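Side-chain contacts in acyl-CoA thioester hydrolase ybgC (Escherichia coli K-12, PDB 3GRH), which is a putative thioesterase of the outer membrane, related to pectinesterases but without pectin binding or pectinesterase activity: residues Y177-S182 and V195-N200; V226-D231 and V240-R245. All blocks are in the same frame, centred on the assembly; numbering follows the deposited sequence.

Interaction 1. Residues Y177-S182 and V195-N200; sequences YDSCQS and VFWSQN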
loop_
_atom_site.group_PDB
_atom_site.type_symbol
_atom_site.label_atom_id
_atom_site.label_comp_id
_atom_site.label_asym_id
_atom_site.label_seq_id
_atom_site.Cartn_x
_atom_site.Cartn_y
_atom_site.Cartn_z
ATOM N N TYR A 177 19.496 -5.773 1.081
ATOM C CA TYR A 177 19.638 -7.179 1.326
ATOM C C TYR A 177 20.335 -7.406 2.628
ATOM O O TYR A 177 19.896 -8.246 3.405
ATOM C CB TYR A 177 20.398 -7.817 0.208
ATOM C CG TYR A 177 20.636 -9.272 0.433
ATOM C CD1 TYR A 177 19.583 -10.179 0.227
ATOM C CD2 TYR A 177 21.836 -9.736 0.902
ATOM C CE1 TYR A 177 19.760 -11.515 0.467
ATOM C CE2 TYR A 177 22.019 -11.052 1.115
ATOM C CZ TYR A 177 20.985 -11.942 0.884
ATOM O OH TYR A 177 21.269 -13.303 1.166
ATOM N N ASP A 178 21.407 -6.667 2.874
ATOM C CA ASP A 178 22.248 -6.888 4.081
ATOM C C ASP A 178 21.510 -6.579 5.369
ATOM O O ASP A 178 21.704 -7.236 6.371
ATOM C CB ASP A 178 23.484 -6.026 3.992
ATOM C CG ASP A 178 24.575 -6.430 4.930
ATOM O OD1 ASP A 178 24.743 -7.630 5.247
ATOM O OD2 ASP A 178 25.277 -5.480 5.319
ATOM N N SER A 179 20.616 -5.614 5.346
ATOM C CA SER A 179 19.800 -5.314 6.536
ATOM C C SER A 179 18.907 -6.462 6.978
ATOM O O SER A 179 18.539 -6.589 8.170
ATOM C CB SER A 179 18.943 -4.043 6.337
ATOM O OG SER A 179 17.883 -4.214 5.397
ATOM N N CYS A 180 18.581 -7.334 6.054
ATOM C CA CYS A 180 17.756 -8.488 6.361
ATOM C C CYS A 180 18.619 -9.725 6.648
ATOM O O CYS A 180 18.306 -10.534 7.512
ATOM C CB CYS A 180 16.909 -8.779 5.168
ATOM S SG CYS A 180 15.780 -7.412 4.712
ATOM N N GLN A 181 19.683 -9.894 5.881
ATOM C CA GLN A 181 20.369 -11.170 5.806
ATOM C C GLN A 181 21.204 -11.362 7.046
ATOM O O GLN A 181 21.502 -12.477 7.419
ATOM C CB GLN A 181 21.212 -11.272 4.537
ATOM C CG GLN A 181 22.485 -10.460 4.479
ATOM C CD GLN A 181 23.728 -11.212 4.825
ATOM O OE1 GLN A 181 23.773 -12.446 4.773
ATOM N NE2 GLN A 181 24.752 -10.476 5.199
ATOM N N SER A 182 21.582 -10.248 7.660
ATOM C CA SER A 182 22.357 -10.219 8.889
ATOM C C SER A 182 21.584 -10.673 10.138
ATOM O O SER A 182 22.170 -10.949 11.172
ATOM C CB SER A 182 22.841 -8.762 9.081
ATOM O OG SER A 182 21.819 -7.856 8.706
ATOM N N VAL A 195 8.425 -9.106 -1.799
ATOM C CA VAL A 195 8.951 -9.555 -3.109
ATOM C C VAL A 195 9.578 -8.367 -3.820
ATOM O O VAL A 195 10.641 -8.463 -4.392
ATOM C CB VAL A 195 7.824 -10.200 -3.970
ATOM C CG1 VAL A 195 8.368 -10.537 -5.368
ATOM C CG2 VAL A 195 7.239 -11.429 -3.237
ATOM N N PHE A 196 8.853 -7.254 -3.861
ATOM C CA PHE A 196 9.271 -6.031 -4.524
ATOM C C PHE A 196 9.396 -5.009 -3.422
ATOM O O PHE A 196 8.424 -4.698 -2.754
ATOM C CB PHE A 196 8.210 -5.602 -5.563
ATOM C CG PHE A 196 8.654 -4.617 -6.519
ATOM C CD1 PHE A 196 8.854 -4.949 -7.868
ATOM C CD2 PHE A 196 8.942 -3.369 -6.141
ATOM C CE1 PHE A 196 9.268 -4.022 -8.752
ATOM C CE2 PHE A 196 9.444 -2.403 -7.079
ATOM C CZ PHE A 196 9.583 -2.782 -8.375
ATOM N N TRP A 197 10.604 -4.493 -3.229
ATOM C CA TRP A 197 10.871 -3.485 -2.186
ATOM C C TRP A 197 11.628 -2.359 -2.794
ATOM O O TRP A 197 12.676 -2.522 -3.357
ATOM C CB TRP A 197 11.704 -4.107 -1.109
ATOM C CG TRP A 197 12.192 -3.239 -0.014
ATOM C CD1 TRP A 197 11.758 -1.992 0.310
ATOM C CD2 TRP A 197 13.194 -3.571 0.973
ATOM N NE1 TRP A 197 12.463 -1.521 1.384
ATOM C CE2 TRP A 197 13.378 -2.447 1.766
ATOM C CE3 TRP A 197 14.053 -4.658 1.144
ATOM C CZ2 TRP A 197 14.299 -2.407 2.797
ATOM C CZ3 TRP A 197 14.903 -4.642 2.197
ATOM C CH2 TRP A 197 15.051 -3.538 2.989
ATOM N N SER A 198 10.999 -1.205 -2.740
ATOM C CA SER A 198 11.615 0.033 -3.245
ATOM C C SER A 198 11.840 1.059 -2.185
ATOM O O SER A 198 10.971 1.270 -1.376
ATOM C CB SER A 198 10.733 0.625 -4.285
ATOM O OG SER A 198 11.247 1.854 -4.803
ATOM N N GLN A 199 13.041 1.669 -2.222
ATOM C CA GLN A 199 13.285 2.900 -1.502
ATOM C C GLN A 199 13.487 4.061 -2.452
ATOM O O GLN A 199 13.934 5.153 -2.056
ATOM C CB GLN A 199 14.507 2.771 -0.632
ATOM C CG GLN A 199 14.379 1.637 0.345
ATOM C CD GLN A 199 15.146 1.929 1.547
ATOM O OE1 GLN A 199 16.304 2.382 1.467
ATOM N NE2 GLN A 199 14.484 1.823 2.696
ATOM N N ASN A 200 13.241 3.875 -3.729
ATOM C CA ASN A 200 13.503 4.912 -4.750
ATOM C C ASN A 200 12.413 5.997 -4.691
ATOM O O ASN A 200 11.210 5.749 -4.874
ATOM C CB ASN A 200 13.443 4.182 -6.112
ATOM C CG ASN A 200 13.821 5.002 -7.274
ATOM O OD1 ASN A 200 12.984 5.290 -8.177
ATOM N ND2 ASN A 200 15.052 5.467 -7.277
#
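The indole of Trp197 meets residues 177-182 with the far end of its six-membered ring. Ser179 OG lies at the ring edge, close to the ring plane, 3.8 Å from Trp197 CH2. Cys180 SG comes in obliquely beside the next carbon and stands 3.8 Å from Trp197 CZ3. The sulfur is 5.0 Å from the centroid of the six-membered ring of Trp197, and its direction is 66° off the ring normal. This is an oblique sulfur-aromatic contact. Trp197 has CG anti to its backbone N (chi1 175°), which carries the indole away from its strand and out to the helix.

The contact contains no hydrogen bond; the polar groups are held by other partners. Ser179 OG bonds to the backbone O of Met176, one turn back in the helix. Trp197 NE1 bonds to Asp231 OD2, so the indole is tied at its five-membered ring while its other end packs on the helix. Cys180 SG is fixed by the disulfide to Cys192, in the link between the two segments. Gln199 OE1 bonds to Tyr175 OH, a second tie from residues 195-200 to the same helix, near its start.

Asn258 touches both Cys180 and Trp197. Helix 174-181 also packs on helix 154-161, where Cys180 and Gln181 touch Trp157. Strand 196-198 runs between strands 115-123 and 228-230 of the parallel beta-helix. Trp197 thus joins the helical part outside the beta-helix to one of its strands.

Interaction 2. Residues V226-D231 and V240-R245; sequences VALRTD and VNILGR
Leu228 and Ile242 cross at a slant, each reaching toward the other from its own strand. Their ends meet at Leu228 CD2 and Ile242 CD1, 3.9 Å apart. Nearer the backbone, Ile242 CG2 lies 4.1 Å from Leu228 CB. Ile242 touches with both branches: CG1 sits beside the backbone N (chi1 -46°) and carries CD1 to Leu228, while CG2 is turned toward Ala227 and the base of Leu228.

Ala227 approaches with its single methyl. Its CB is 3.8 Å from Ile242 CG2 and 3.6 Å from Leu243 O. The small side chain therefore packs against both a branch of Ile242 and the backbone that follows. The closest CA atoms are those of Ala227 and Gly244, 6.1 Å apart. The CB of Leu243 is directed away, and the residue takes part here through its carbonyl.

No hydrogen bond crosses between the segments. Strand 228-230 pairs with 196-198 and 249-251, whereas strand 240-243 lies between 208-212 and 274-277. Ile210 also touches Ala227, Ile275 touches Ile242, and Phe249 touches Leu228. The apolar side chains thus join strands from different faces of the solenoid. Such packing across the interior, with like strands stacked in successive coils, is characteristic of the right-handed parallel beta-helix of the pectinesterase family.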
loop_
_atom_site.group_PDB
_atom_site.type_symbol
_atom_site.label_atom_id
_atom_site.label_comp_id
_atom_site.label_asym_id
_atom_site.label_seq_id
_atom_site.Cartn_x
_atom_site.Cartn_y
_atom_site.Cartn_z
ATOM N N VAL A 226 4.552 -9.875 2.292
ATOM C CA VAL A 226 4.376 -8.666 1.519
ATOM C C VAL A 226 4.666 -8.903 0.062
ATOM O O VAL A 226 5.668 -9.534 -0.297
ATOM C CB VAL A 226 5.299 -7.536 2.097
ATOM C CG1 VAL A 226 5.163 -6.275 1.245
ATOM C CG2 VAL A 226 5.003 -7.269 3.564
ATOM N N ALA A 227 3.792 -8.374 -0.797
ATOM C CA ALA A 227 3.991 -8.365 -2.222
ATOM C C ALA A 227 4.842 -7.159 -2.591
ATOM O O ALA A 227 5.876 -7.297 -3.132
ATOM C CB ALA A 227 2.691 -8.342 -2.946
ATOM N N LEU A 228 4.357 -5.957 -2.285
ATOM C CA LEU A 228 5.028 -4.686 -2.669
ATOM C C LEU A 228 5.230 -3.905 -1.393
ATOM O O LEU A 228 4.293 -3.594 -0.727
ATOM C CB LEU A 228 4.147 -3.902 -3.589
ATOM C CG LEU A 228 4.710 -2.564 -4.008
ATOM C CD1 LEU A 228 6.101 -2.543 -4.586
ATOM C CD2 LEU A 228 3.696 -2.009 -5.046
ATOM N N ARG A 229 6.468 -3.487 -1.152
ATOM C CA ARG A 229 6.814 -2.524 -0.121
ATOM C C ARG A 229 7.404 -1.306 -0.760
ATOM O O ARG A 229 8.291 -1.425 -1.620
ATOM C CB ARG A 229 7.814 -3.110 0.786
ATOM C CG ARG A 229 8.382 -2.157 1.774
ATOM C CD ARG A 229 9.250 -2.722 2.814
ATOM N NE ARG A 229 9.963 -1.688 3.574
ATOM C CZ ARG A 229 10.950 -1.971 4.413
ATOM N NH1 ARG A 229 11.299 -3.232 4.662
ATOM N NH2 ARG A 229 11.606 -0.986 4.962
ATOM N N THR A 230 6.911 -0.136 -0.391
ATOM C CA THR A 230 7.472 1.092 -0.941
ATOM C C THR A 230 7.767 2.055 0.197
ATOM O O THR A 230 6.951 2.252 1.066
ATOM C CB THR A 230 6.657 1.689 -2.092
ATOM O OG1 THR A 230 7.236 2.931 -2.515
ATOM C CG2 THR A 230 5.244 1.961 -1.696
ATOM N N ASP A 231 8.986 2.595 0.188
ATOM C CA ASP A 231 9.433 3.563 1.234
ATOM C C ASP A 231 9.756 4.937 0.630
ATOM O O ASP A 231 9.995 5.901 1.398
ATOM C CB ASP A 231 10.745 3.061 1.914
ATOM C CG ASP A 231 10.685 1.670 2.488
ATOM O OD1 ASP A 231 9.567 1.122 2.641
ATOM O OD2 ASP A 231 11.820 1.102 2.763
ATOM N N VAL A 240 -1.732 -1.522 -11.800
ATOM C CA VAL A 240 -0.925 -2.641 -11.264
ATOM C C VAL A 240 -1.830 -3.565 -10.512
ATOM O O VAL A 240 -2.748 -3.121 -9.822
ATOM C CB VAL A 240 0.269 -2.113 -10.435
ATOM C CG1 VAL A 240 0.990 -3.207 -9.587
ATOM C CG2 VAL A 240 1.259 -1.431 -11.325
ATOM N N ASN A 241 -1.542 -4.860 -10.530
ATOM C CA ASN A 241 -2.213 -5.814 -9.643
ATOM C C ASN A 241 -1.228 -6.163 -8.552
ATOM O O ASN A 241 -0.098 -6.538 -8.858
ATOM C CB ASN A 241 -2.547 -7.143 -10.356
ATOM C CG ASN A 241 -3.544 -6.994 -11.459
ATOM O OD1 ASN A 241 -4.415 -6.164 -11.443
ATOM N ND2 ASN A 241 -3.331 -7.757 -12.530
ATOM N N ILE A 242 -1.643 -6.018 -7.308
ATOM C CA ILE A 242 -0.838 -6.389 -6.141
ATOM C C ILE A 242 -1.547 -7.473 -5.383
ATOM O O ILE A 242 -2.651 -7.240 -4.890
ATOM C CB ILE A 242 -0.579 -5.155 -5.218
ATOM C CG1 ILE A 242 -0.155 -3.925 -6.003
ATOM C CG2 ILE A 242 0.495 -5.588 -4.271
ATOM C CD1 ILE A 242 -0.167 -2.666 -5.122
ATOM N N LEU A 243 -0.963 -8.679 -5.409
ATOM C CA LEU A 243 -1.661 -9.889 -5.013
ATOM C C LEU A 243 -0.982 -10.525 -3.837
ATOM O O LEU A 243 0.231 -10.796 -3.840
ATOM C CB LEU A 243 -1.750 -10.894 -6.163
ATOM C CG LEU A 243 -2.416 -10.347 -7.395
ATOM C CD1 LEU A 243 -2.417 -11.382 -8.489
ATOM C CD2 LEU A 243 -3.785 -9.812 -7.195
ATOM N N GLY A 244 -1.767 -10.780 -2.786
ATOM C CA GLY A 244 -1.281 -11.460 -1.618
ATOM C C GLY A 244 -2.408 -11.962 -0.754
ATOM O O GLY A 244 -3.520 -12.202 -1.249
ATOM N N ARG A 245 -2.051 -12.142 0.513
ATOM C CA ARG A 245 -3.003 -12.595 1.548
ATOM C C ARG A 245 -2.787 -11.663 2.726
ATOM O O ARG A 245 -3.383 -10.603 2.762
ATOM C CB ARG A 245 -2.862 -14.021 1.890
ATOM C CG ARG A 245 -3.148 -14.956 0.763
ATOM C CD ARG A 245 -4.541 -15.035 0.399
ATOM N NE ARG A 245 -4.708 -15.999 -0.713
ATOM C CZ ARG A 245 -4.884 -15.664 -1.991
ATOM N NH1 ARG A 245 -4.927 -14.410 -2.394
ATOM N NH2 ARG A 245 -5.087 -16.637 -2.917
#

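Overall arrangement
Both contacts are buried, but the centre of interaction 2 is about 7 Å from the centre of the chain and that of interaction 1 about 17 Å. Interaction 2 joins two strands inside the beta-helix through aliphatic groups. Interaction 1 ties a helix outside it to a strand through an indole ring, a hydroxyl and a disulfide sulfur. The contacts meet along neighbouring strands 196-198 and 228-230. Phe196 packs on Leu228 on the inner side. On the other side, Asp231, the partner of the indole, also accepts from Gln199 NE2 and forms a salt bridge with Arg229. This polar cluster connects interaction 1 to residues 226-231. Neither contact involves the predicted nucleophile Asp280.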